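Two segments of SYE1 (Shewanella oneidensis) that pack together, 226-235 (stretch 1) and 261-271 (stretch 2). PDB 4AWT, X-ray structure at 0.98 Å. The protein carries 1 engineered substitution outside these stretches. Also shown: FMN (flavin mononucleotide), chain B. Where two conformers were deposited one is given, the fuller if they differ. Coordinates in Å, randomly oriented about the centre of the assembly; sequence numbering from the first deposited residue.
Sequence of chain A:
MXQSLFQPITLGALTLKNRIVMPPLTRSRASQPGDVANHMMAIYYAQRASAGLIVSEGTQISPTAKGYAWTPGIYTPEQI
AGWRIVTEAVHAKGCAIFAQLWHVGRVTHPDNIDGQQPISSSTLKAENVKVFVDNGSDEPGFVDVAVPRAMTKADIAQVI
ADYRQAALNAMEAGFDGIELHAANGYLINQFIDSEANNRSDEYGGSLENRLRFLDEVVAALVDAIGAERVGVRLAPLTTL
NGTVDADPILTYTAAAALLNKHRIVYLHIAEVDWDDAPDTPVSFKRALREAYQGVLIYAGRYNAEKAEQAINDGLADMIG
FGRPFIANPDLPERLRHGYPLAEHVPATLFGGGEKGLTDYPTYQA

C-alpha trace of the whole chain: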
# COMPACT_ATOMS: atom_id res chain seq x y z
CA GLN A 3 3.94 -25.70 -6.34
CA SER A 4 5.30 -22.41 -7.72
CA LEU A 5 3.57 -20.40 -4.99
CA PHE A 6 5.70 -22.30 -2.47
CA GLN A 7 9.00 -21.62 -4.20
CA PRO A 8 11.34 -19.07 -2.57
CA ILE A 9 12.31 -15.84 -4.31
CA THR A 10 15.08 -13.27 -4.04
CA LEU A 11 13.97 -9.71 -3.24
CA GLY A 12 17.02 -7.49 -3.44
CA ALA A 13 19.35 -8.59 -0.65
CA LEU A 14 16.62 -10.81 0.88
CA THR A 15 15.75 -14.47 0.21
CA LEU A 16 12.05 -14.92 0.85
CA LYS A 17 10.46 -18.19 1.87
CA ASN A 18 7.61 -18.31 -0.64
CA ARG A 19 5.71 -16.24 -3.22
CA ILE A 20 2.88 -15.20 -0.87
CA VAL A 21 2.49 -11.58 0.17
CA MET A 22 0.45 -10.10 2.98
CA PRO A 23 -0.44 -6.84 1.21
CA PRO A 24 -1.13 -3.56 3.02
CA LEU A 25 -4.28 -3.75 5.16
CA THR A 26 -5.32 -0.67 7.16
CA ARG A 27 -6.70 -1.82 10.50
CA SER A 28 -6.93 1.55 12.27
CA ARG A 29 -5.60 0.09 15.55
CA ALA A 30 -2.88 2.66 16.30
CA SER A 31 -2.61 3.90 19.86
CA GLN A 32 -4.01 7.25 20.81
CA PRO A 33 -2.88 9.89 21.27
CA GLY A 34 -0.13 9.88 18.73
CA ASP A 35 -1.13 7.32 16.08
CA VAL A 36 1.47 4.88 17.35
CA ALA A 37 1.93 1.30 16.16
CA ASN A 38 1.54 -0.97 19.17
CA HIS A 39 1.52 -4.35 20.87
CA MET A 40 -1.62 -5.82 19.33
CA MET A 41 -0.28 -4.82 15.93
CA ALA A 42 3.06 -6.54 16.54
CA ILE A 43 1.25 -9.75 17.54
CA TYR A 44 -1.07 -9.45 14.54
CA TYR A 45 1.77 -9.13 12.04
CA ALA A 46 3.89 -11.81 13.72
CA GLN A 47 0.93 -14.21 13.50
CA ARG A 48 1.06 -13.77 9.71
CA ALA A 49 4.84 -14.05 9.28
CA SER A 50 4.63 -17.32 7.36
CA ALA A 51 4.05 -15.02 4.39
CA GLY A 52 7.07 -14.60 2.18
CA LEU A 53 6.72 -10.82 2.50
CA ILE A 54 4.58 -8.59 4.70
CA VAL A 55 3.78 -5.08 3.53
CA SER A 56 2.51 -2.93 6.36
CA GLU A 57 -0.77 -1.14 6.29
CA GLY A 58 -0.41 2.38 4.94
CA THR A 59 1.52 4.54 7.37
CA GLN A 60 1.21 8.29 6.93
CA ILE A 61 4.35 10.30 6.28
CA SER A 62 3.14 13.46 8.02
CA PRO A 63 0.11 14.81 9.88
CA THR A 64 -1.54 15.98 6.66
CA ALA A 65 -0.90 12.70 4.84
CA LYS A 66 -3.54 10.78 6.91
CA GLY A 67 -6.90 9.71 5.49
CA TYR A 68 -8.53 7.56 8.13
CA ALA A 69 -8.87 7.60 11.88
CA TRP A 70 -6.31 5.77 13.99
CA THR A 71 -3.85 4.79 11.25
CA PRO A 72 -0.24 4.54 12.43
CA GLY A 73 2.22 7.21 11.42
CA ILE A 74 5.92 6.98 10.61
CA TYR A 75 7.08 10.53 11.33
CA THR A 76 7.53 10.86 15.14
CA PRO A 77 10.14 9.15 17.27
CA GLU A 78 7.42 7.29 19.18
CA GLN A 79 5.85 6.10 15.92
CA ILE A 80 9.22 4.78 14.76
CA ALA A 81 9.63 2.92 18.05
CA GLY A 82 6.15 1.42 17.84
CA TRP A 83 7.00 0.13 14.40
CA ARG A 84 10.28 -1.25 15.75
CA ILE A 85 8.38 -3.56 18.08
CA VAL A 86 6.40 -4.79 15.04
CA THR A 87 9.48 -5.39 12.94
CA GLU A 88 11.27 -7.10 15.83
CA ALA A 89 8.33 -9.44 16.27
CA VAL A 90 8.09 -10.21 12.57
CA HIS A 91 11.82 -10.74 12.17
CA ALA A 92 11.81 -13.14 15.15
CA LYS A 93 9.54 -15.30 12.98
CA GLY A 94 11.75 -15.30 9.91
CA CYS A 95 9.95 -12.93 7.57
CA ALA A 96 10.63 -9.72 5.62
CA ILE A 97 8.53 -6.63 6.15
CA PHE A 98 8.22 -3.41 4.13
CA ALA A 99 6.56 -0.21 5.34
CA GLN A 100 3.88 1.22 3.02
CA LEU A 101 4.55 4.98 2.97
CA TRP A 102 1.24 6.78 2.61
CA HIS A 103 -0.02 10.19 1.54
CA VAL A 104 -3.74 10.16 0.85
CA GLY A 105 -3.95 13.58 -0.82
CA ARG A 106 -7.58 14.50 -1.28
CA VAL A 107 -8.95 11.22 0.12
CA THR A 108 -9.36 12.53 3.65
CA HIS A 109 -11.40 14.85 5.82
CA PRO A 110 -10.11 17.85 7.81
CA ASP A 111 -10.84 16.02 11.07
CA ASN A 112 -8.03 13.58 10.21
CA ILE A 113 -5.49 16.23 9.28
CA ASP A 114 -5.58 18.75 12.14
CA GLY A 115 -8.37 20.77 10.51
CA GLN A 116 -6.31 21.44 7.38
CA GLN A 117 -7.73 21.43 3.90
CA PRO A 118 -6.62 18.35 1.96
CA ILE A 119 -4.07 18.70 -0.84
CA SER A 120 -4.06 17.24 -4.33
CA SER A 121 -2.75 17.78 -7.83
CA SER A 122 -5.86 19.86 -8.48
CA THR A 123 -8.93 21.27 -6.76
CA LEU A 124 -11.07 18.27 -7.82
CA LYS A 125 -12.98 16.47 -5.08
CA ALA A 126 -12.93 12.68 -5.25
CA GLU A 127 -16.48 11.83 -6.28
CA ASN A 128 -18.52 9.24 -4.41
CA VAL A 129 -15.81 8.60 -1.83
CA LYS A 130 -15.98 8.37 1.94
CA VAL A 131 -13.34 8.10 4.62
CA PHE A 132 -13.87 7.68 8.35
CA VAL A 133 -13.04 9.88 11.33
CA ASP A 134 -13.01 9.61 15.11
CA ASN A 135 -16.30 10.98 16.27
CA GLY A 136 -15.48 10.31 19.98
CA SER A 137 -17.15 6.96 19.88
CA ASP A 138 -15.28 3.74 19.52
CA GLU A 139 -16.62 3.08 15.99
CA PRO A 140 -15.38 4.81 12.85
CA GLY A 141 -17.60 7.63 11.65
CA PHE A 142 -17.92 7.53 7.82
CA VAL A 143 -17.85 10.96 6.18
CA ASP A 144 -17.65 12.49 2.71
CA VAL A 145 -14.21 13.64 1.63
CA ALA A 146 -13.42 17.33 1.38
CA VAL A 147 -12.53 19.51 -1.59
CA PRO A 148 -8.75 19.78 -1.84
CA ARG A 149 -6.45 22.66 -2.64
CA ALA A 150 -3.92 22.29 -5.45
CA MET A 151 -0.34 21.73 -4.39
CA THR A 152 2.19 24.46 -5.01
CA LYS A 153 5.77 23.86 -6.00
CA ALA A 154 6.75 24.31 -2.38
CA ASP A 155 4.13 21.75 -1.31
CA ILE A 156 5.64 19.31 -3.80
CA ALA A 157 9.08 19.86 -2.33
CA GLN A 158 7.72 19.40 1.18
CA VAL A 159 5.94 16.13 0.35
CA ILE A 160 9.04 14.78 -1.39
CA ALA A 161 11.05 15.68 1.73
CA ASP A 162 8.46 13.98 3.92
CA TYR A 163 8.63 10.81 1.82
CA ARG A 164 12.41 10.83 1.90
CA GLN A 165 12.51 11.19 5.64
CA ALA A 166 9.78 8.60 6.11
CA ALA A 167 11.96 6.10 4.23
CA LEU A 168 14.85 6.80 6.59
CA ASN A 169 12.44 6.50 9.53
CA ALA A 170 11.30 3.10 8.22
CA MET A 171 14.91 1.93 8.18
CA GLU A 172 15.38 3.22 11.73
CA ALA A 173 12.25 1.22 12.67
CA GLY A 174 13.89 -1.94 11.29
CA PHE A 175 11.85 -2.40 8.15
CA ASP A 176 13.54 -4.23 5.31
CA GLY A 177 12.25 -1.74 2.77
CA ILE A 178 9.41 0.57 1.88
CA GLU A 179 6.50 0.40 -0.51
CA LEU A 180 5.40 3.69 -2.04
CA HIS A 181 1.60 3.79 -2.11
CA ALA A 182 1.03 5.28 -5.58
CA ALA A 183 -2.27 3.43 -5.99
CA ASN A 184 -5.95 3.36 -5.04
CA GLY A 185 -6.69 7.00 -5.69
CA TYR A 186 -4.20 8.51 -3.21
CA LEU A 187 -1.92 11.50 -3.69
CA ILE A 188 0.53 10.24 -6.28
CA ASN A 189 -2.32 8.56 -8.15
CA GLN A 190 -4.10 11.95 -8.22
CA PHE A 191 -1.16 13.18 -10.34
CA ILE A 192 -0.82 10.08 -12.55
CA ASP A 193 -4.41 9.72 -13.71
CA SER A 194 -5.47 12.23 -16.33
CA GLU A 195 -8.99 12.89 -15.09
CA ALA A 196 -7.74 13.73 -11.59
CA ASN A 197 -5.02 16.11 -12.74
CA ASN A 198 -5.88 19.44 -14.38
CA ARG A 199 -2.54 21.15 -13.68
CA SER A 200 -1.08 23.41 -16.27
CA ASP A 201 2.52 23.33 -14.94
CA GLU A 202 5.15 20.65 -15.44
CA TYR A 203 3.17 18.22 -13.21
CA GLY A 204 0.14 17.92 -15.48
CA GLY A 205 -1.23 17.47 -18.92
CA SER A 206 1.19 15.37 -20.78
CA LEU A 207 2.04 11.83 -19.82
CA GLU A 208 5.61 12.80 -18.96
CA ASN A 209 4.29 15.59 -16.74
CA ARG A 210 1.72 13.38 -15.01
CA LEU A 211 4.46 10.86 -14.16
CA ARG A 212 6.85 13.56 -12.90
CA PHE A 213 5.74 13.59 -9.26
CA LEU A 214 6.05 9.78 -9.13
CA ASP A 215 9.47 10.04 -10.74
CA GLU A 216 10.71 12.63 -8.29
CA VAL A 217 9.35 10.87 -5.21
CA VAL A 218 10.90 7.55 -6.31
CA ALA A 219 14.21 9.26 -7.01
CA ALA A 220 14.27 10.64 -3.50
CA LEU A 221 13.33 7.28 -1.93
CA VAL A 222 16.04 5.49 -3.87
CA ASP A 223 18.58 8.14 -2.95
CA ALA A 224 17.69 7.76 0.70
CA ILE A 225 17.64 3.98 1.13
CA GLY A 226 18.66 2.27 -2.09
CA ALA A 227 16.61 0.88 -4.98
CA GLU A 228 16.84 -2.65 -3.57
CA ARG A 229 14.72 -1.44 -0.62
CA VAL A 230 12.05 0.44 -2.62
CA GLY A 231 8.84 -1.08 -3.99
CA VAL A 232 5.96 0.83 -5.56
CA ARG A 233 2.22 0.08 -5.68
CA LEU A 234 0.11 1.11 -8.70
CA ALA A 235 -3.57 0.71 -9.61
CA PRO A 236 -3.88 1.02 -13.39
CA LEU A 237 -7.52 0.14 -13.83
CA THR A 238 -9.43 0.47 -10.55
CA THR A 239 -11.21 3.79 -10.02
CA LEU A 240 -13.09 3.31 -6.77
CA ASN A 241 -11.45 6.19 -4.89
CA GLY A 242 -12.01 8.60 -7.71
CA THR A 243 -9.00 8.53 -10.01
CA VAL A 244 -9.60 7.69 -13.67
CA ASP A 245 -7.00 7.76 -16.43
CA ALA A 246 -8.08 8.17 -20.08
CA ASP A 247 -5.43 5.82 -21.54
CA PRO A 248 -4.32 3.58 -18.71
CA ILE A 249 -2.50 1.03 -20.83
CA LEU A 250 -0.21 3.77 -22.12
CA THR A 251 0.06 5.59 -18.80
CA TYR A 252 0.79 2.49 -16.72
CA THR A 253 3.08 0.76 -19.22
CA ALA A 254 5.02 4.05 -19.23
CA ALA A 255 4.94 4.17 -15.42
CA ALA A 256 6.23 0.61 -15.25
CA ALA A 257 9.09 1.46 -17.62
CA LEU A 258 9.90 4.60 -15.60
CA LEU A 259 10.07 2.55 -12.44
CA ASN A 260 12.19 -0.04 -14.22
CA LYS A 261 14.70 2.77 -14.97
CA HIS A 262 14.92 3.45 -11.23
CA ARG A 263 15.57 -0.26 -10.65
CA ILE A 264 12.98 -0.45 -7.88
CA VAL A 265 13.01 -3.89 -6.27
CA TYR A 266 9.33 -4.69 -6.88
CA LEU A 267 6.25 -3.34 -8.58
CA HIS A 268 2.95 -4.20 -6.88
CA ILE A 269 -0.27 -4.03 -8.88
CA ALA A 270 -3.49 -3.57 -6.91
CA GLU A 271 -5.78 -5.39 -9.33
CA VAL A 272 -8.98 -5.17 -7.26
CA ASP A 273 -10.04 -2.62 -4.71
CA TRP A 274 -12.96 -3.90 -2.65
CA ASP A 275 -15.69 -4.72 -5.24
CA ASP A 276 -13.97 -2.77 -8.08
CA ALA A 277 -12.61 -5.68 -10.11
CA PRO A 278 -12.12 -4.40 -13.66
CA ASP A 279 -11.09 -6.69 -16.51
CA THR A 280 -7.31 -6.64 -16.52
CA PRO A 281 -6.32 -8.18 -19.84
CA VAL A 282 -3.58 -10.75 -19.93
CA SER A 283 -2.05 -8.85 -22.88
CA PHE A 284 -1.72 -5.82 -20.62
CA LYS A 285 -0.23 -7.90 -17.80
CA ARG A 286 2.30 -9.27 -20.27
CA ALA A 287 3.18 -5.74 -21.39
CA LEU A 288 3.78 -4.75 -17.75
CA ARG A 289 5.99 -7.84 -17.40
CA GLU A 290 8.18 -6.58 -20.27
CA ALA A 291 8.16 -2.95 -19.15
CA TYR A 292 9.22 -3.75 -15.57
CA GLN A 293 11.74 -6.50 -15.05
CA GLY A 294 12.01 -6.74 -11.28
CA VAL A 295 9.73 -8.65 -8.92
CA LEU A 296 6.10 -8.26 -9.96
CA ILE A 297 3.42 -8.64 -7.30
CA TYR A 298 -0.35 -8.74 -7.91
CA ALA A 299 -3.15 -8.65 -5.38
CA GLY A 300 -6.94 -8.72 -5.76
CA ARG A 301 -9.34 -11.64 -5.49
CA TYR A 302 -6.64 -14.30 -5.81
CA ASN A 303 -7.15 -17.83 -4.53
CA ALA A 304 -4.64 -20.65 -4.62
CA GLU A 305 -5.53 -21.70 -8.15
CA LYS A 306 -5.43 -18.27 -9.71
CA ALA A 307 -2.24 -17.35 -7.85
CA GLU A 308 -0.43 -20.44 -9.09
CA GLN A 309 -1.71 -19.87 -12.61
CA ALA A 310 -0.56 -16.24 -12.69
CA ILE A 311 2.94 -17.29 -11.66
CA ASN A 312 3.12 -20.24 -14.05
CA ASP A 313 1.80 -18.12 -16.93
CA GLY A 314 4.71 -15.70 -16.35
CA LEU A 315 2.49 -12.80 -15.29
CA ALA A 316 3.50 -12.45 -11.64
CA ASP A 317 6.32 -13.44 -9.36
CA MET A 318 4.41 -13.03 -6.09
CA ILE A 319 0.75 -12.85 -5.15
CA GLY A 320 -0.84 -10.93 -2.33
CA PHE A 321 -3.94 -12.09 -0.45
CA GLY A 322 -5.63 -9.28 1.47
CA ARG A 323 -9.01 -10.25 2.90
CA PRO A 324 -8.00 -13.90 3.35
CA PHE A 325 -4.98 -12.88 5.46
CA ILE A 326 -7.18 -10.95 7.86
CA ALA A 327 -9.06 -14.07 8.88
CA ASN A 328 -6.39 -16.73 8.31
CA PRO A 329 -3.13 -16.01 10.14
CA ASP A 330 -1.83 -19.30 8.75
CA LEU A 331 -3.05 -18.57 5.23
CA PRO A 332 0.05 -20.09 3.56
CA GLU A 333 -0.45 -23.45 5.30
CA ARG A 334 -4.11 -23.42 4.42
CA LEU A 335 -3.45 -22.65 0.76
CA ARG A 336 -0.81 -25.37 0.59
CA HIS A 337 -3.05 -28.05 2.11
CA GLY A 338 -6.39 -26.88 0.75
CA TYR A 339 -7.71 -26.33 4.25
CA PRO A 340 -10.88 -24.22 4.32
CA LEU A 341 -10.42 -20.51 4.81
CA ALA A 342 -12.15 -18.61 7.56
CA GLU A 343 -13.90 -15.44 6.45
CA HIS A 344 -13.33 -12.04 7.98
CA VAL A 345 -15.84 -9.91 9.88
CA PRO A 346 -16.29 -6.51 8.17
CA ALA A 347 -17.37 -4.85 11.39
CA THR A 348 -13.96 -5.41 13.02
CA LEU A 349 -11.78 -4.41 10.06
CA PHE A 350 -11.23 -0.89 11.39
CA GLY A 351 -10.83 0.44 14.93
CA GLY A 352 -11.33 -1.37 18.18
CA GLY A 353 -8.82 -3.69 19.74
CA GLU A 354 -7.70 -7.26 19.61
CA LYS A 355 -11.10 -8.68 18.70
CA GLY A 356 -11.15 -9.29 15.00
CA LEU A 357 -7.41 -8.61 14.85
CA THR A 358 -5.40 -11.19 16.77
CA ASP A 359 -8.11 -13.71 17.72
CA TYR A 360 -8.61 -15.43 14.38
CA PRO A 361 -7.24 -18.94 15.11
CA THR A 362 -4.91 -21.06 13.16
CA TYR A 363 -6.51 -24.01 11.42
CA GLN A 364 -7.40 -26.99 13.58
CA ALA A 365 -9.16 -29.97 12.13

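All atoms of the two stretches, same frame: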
# COMPACT_ATOMS: atom_id res chain seq x y z
N GLY A 226 18.21 3.24 -1.11
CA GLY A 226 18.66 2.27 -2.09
C GLY A 226 17.50 1.62 -2.85
O GLY A 226 16.47 1.28 -2.25
N ALA A 227 17.68 1.42 -4.15
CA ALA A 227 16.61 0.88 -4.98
C ALA A 227 16.21 -0.51 -4.55
O ALA A 227 15.04 -0.89 -4.71
CB ALA A 227 17.09 0.88 -6.43
N GLU A 228 17.13 -1.29 -4.01
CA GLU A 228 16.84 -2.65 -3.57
C GLU A 228 15.90 -2.70 -2.38
O GLU A 228 15.43 -3.79 -2.02
CB GLU A 228 18.12 -3.43 -3.28
CG GLU A 228 18.88 -3.06 -2.03
CD GLU A 228 19.61 -1.74 -1.92
OE1 GLU A 228 19.82 -0.96 -2.90
OE2 GLU A 228 20.01 -1.40 -0.78
N ARG A 229 15.62 -1.56 -1.77
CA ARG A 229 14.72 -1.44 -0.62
C ARG A 229 13.46 -0.64 -0.94
O ARG A 229 12.74 -0.28 -0.01
CB ARG A 229 15.47 -0.87 0.57
CG ARG A 229 16.56 -1.80 1.07
CD ARG A 229 17.07 -1.46 2.45
NE ARG A 229 17.78 -0.27 2.49
CZ ARG A 229 18.46 0.14 3.54
NH1 ARG A 229 18.48 -0.51 4.67
NH2 ARG A 229 19.13 1.33 3.41
N VAL A 230 13.20 -0.37 -2.22
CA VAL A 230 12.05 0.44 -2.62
C VAL A 230 11.16 -0.38 -3.55
O VAL A 230 11.57 -0.76 -4.64
CB VAL A 230 12.48 1.72 -3.31
CG1 VAL A 230 11.29 2.49 -3.87
CG2 VAL A 230 13.28 2.61 -2.35
N GLY A 231 9.90 -0.58 -3.13
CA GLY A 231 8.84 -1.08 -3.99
C GLY A 231 7.84 0.03 -4.22
O GLY A 231 7.80 1.01 -3.48
N VAL A 232 6.99 -0.14 -5.25
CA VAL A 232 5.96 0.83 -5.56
C VAL A 232 4.67 0.09 -5.87
O VAL A 232 4.70 -0.91 -6.58
CB VAL A 232 6.35 1.73 -6.74
CG1 VAL A 232 5.24 2.69 -7.12
CG2 VAL A 232 7.63 2.49 -6.43
N ARG A 233 3.54 0.62 -5.39
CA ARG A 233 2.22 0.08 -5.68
C ARG A 233 1.49 1.02 -6.63
O ARG A 233 1.42 2.23 -6.40
CB ARG A 233 1.42 -0.11 -4.39
CG ARG A 233 0.31 -1.14 -4.59
CD ARG A 233 -0.40 -1.53 -3.31
NE ARG A 233 -1.03 -2.83 -3.49
CZ ARG A 233 -2.04 -3.34 -2.81
NH1 ARG A 233 -2.76 -2.62 -1.99
NH2 ARG A 233 -2.38 -4.62 -3.01
N LEU A 234 0.90 0.42 -7.69
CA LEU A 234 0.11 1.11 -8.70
C LEU A 234 -1.25 0.43 -8.85
O LEU A 234 -1.38 -0.77 -8.59
CB LEU A 234 0.80 1.13 -10.08
CG LEU A 234 2.14 1.85 -10.12
CD1 LEU A 234 2.72 1.71 -11.53
CD2 LEU A 234 2.05 3.33 -9.73
N ALA A 235 -2.23 1.20 -9.32
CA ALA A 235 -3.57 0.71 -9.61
C ALA A 235 -3.99 1.20 -10.98
O ALA A 235 -4.66 2.23 -11.12
CB ALA A 235 -4.54 1.16 -8.57
N LYS A 261 13.49 1.93 -14.84
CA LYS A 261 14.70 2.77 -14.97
C LYS A 261 15.32 3.04 -13.61
O LYS A 261 16.53 3.11 -13.44
CB LYS A 261 14.39 4.11 -15.61
CG LYS A 261 14.18 4.14 -17.10
CD LYS A 261 14.24 5.48 -17.80
CE LYS A 261 14.75 5.28 -19.23
NZ LYS A 261 14.78 6.56 -20.02
N HIS A 262 14.47 3.26 -12.61
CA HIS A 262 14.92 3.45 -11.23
C HIS A 262 15.37 2.17 -10.56
O HIS A 262 15.91 2.24 -9.44
CB HIS A 262 13.82 4.09 -10.39
CG HIS A 262 13.59 5.53 -10.66
ND1 HIS A 262 14.45 6.51 -10.21
CD2 HIS A 262 12.61 6.15 -11.30
CE1 HIS A 262 13.98 7.65 -10.58
NE2 HIS A 262 12.85 7.50 -11.24
N ARG A 263 15.13 1.02 -11.17
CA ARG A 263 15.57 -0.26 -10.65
C ARG A 263 14.91 -0.56 -9.30
O ARG A 263 15.49 -1.25 -8.44
CB ARG A 263 17.10 -0.41 -10.59
CG ARG A 263 17.72 -0.31 -11.99
CD ARG A 263 17.36 -1.50 -12.86
NE ARG A 263 18.14 -1.59 -14.09
CZ ARG A 263 17.86 -1.15 -15.29
NH1 ARG A 263 16.75 -0.51 -15.55
NH2 ARG A 263 18.69 -1.31 -16.33
N ILE A 264 13.68 -0.13 -9.11
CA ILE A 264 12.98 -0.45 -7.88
C ILE A 264 12.90 -1.99 -7.75
O ILE A 264 12.83 -2.71 -8.74
CB ILE A 264 11.60 0.19 -7.79
CG1 ILE A 264 10.60 -0.32 -8.80
CG2 ILE A 264 11.72 1.73 -7.83
CD1 ILE A 264 9.18 0.10 -8.56
N VAL A 265 12.89 -2.47 -6.52
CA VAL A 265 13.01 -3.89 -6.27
C VAL A 265 11.74 -4.66 -6.60
O VAL A 265 11.82 -5.84 -7.00
CB VAL A 265 13.49 -4.15 -4.83
CG1 VAL A 265 12.40 -4.00 -3.78
CG2 VAL A 265 14.15 -5.49 -4.71
N TYR A 266 10.58 -4.05 -6.45
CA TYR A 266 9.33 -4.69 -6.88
C TYR A 266 8.36 -3.64 -7.33
O TYR A 266 8.38 -2.47 -6.87
CB TYR A 266 8.75 -5.58 -5.80
CG TYR A 266 8.09 -4.98 -4.58
CD1 TYR A 266 6.87 -4.33 -4.64
CD2 TYR A 266 8.64 -5.16 -3.33
CE1 TYR A 266 6.24 -3.83 -3.53
CE2 TYR A 266 7.99 -4.75 -2.18
CZ TYR A 266 6.79 -4.09 -2.26
OH TYR A 266 6.15 -3.72 -1.13
N LEU A 267 7.43 -4.09 -8.15
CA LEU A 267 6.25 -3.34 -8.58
C LEU A 267 5.05 -4.18 -8.16
O LEU A 267 4.98 -5.36 -8.48
CB LEU A 267 6.26 -3.12 -10.09
CG LEU A 267 5.05 -2.43 -10.67
CD1 LEU A 267 4.80 -1.08 -10.07
CD2 LEU A 267 5.19 -2.32 -12.19
N HIS A 268 4.12 -3.55 -7.45
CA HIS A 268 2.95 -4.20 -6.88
C HIS A 268 1.70 -3.59 -7.52
O HIS A 268 1.49 -2.39 -7.44
CB HIS A 268 3.00 -3.98 -5.37
CG HIS A 268 1.94 -4.66 -4.56
ND1 HIS A 268 1.96 -4.57 -3.19
CD2 HIS A 268 0.88 -5.45 -4.85
CE1 HIS A 268 0.95 -5.31 -2.74
NE2 HIS A 268 0.25 -5.86 -3.69
N ILE A 269 0.94 -4.44 -8.19
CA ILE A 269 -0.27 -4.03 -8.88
C ILE A 269 -1.48 -4.40 -8.01
O ILE A 269 -1.69 -5.59 -7.70
CB ILE A 269 -0.38 -4.67 -10.26
CG1 ILE A 269 0.83 -4.37 -11.12
CG2 ILE A 269 -1.69 -4.28 -10.93
CD1 ILE A 269 1.09 -2.92 -11.40
N ALA A 270 -2.25 -3.38 -7.63
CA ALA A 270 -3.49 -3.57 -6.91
C ALA A 270 -4.60 -3.75 -7.95
O ALA A 270 -5.08 -2.79 -8.57
CB ALA A 270 -3.77 -2.39 -6.02
N GLU A 271 -4.91 -5.00 -8.24
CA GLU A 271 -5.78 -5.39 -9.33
C GLU A 271 -7.25 -5.27 -9.03
O GLU A 271 -8.08 -5.18 -9.96
CB GLU A 271 -5.38 -6.84 -9.74
CG GLU A 271 -6.06 -7.42 -10.93
CD GLU A 271 -5.47 -8.74 -11.35
OE1 GLU A 271 -4.45 -9.17 -10.73
OE2 GLU A 271 -6.03 -9.35 -12.27
N1 FMN B . -4.23 -1.26 0.16
C2 FMN B . -3.18 -0.47 0.35
O2 FMN B . -2.34 -0.25 -0.57
N3 FMN B . -2.98 0.14 1.58
C4 FMN B . -3.83 -0.04 2.66
O4 FMN B . -3.51 0.47 3.77
C4A FMN B . -4.98 -0.78 2.41
N5 FMN B . -5.95 -0.93 3.41
C5A FMN B . -6.86 -2.01 3.27
C6 FMN B . -7.65 -2.37 4.33
C7 FMN B . -8.55 -3.46 4.25
C7M FMN B . -9.29 -3.88 5.50
C8 FMN B . -8.66 -4.13 3.07
C8M FMN B . -9.57 -5.32 2.90
C9 FMN B . -7.86 -3.75 1.97
C9A FMN B . -6.94 -2.70 2.06
N10 FMN B . -6.10 -2.37 0.98
C10 FMN B . -5.08 -1.45 1.18
C1' FMN B . -6.17 -3.15 -0.26
C2' FMN B . -5.51 -4.53 -0.15
O2' FMN B . -4.10 -4.41 -0.05
C3' FMN B . -5.77 -5.40 -1.37
O3' FMN B . -5.15 -4.88 -2.53
C4' FMN B . -7.25 -5.67 -1.66
O4' FMN B . -7.98 -5.99 -0.49
C5' FMN B . -7.45 -6.70 -2.76
O5' FMN B . -6.92 -7.98 -2.38
P FMN B . -7.92 -9.12 -1.82
O1P FMN B . -8.42 -8.63 -0.48
O2P FMN B . -9.04 -9.28 -2.82
O3P FMN B . -7.02 -10.33 -1.71

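Two neighbouring parallel strands, 230-234 and 266-270, are joined mainly by a ladder of backbone hydrogen bonds. Val232 serves as a double link: its N donates to Tyr266 O (3.2 Å), and its O accepts from His268 N (2.8 Å). Leu234 repeats the pattern two residues on, with Leu234 N to His268 O at 2.9 Å and Ala270 N to Leu234 O at 2.9 Å. This is the parallel arrangement, in which one residue bonds to the two residues flanking its partner. At the entrance to the ladder, Val265 N donates to Val230 O (2.9 Å). CA-H...O contacts fill in between these bonds, the shortest from Arg233 CA to His268 O at 3.1 Å.

Arg233 carries the polar chemistry to the cofactor. Its side chain is nearly fully extended, with chi1 to chi3 all t, and this reach delivers the guanidinium to the FMN. NH1 of Arg233 donates to FMN O2 (2.8 Å) and O2' (3.0 Å), while NH2 of Arg233 donates to FMN O3' (2.8 Å); a second bond to O3', from NH1 of Arg233, is weak at 3.3 Å. A long side chain with several donors can thus engage both the flavin ring system and the ribityl chain. On the way it crosses the face of the His268 imidazole, with Arg233 CD 4.0 Å from the ring centroid. Arg233 NH2 also lies 3.0 Å from His268 NE2. Ala270 CB covers one face of the guanidinium, 3.8 Å from Arg233 NE, and its small methyl lets the flat group lie close.

Gly231 shares this side of the sheet with Tyr266, Arg233 and His268. The Tyr266 ring lies over the glycine, whose CA is 3.8 Å from the ring centroid and almost on its normal. A beta carbon here would come within 2.5 Å of Tyr266 CE1, so the absence of a side chain makes room for the ring.

The side chains of the two strands on the other face are all apolar. Val232, Leu234, Leu267 and Ile269 all point there, and these aliphatic side chains carry no polar atoms that burial would leave unsatisfied. Leu234 CD1 meets Leu267 CD1 at 3.8 Å, and Leu234 CB lies 4.3 Å from Ile269 CD1. Ile264, two residues before the second strand begins, extends the layer: its CD1 packs 3.6 Å from Val232 CG2.

Toward the more exposed end, Ala227 points at the second stretch, its CB 3.3 Å from Arg263 O; the short methyl fits closely against this backbone. Contact between the two stretches buries 769 Å², both sides summed.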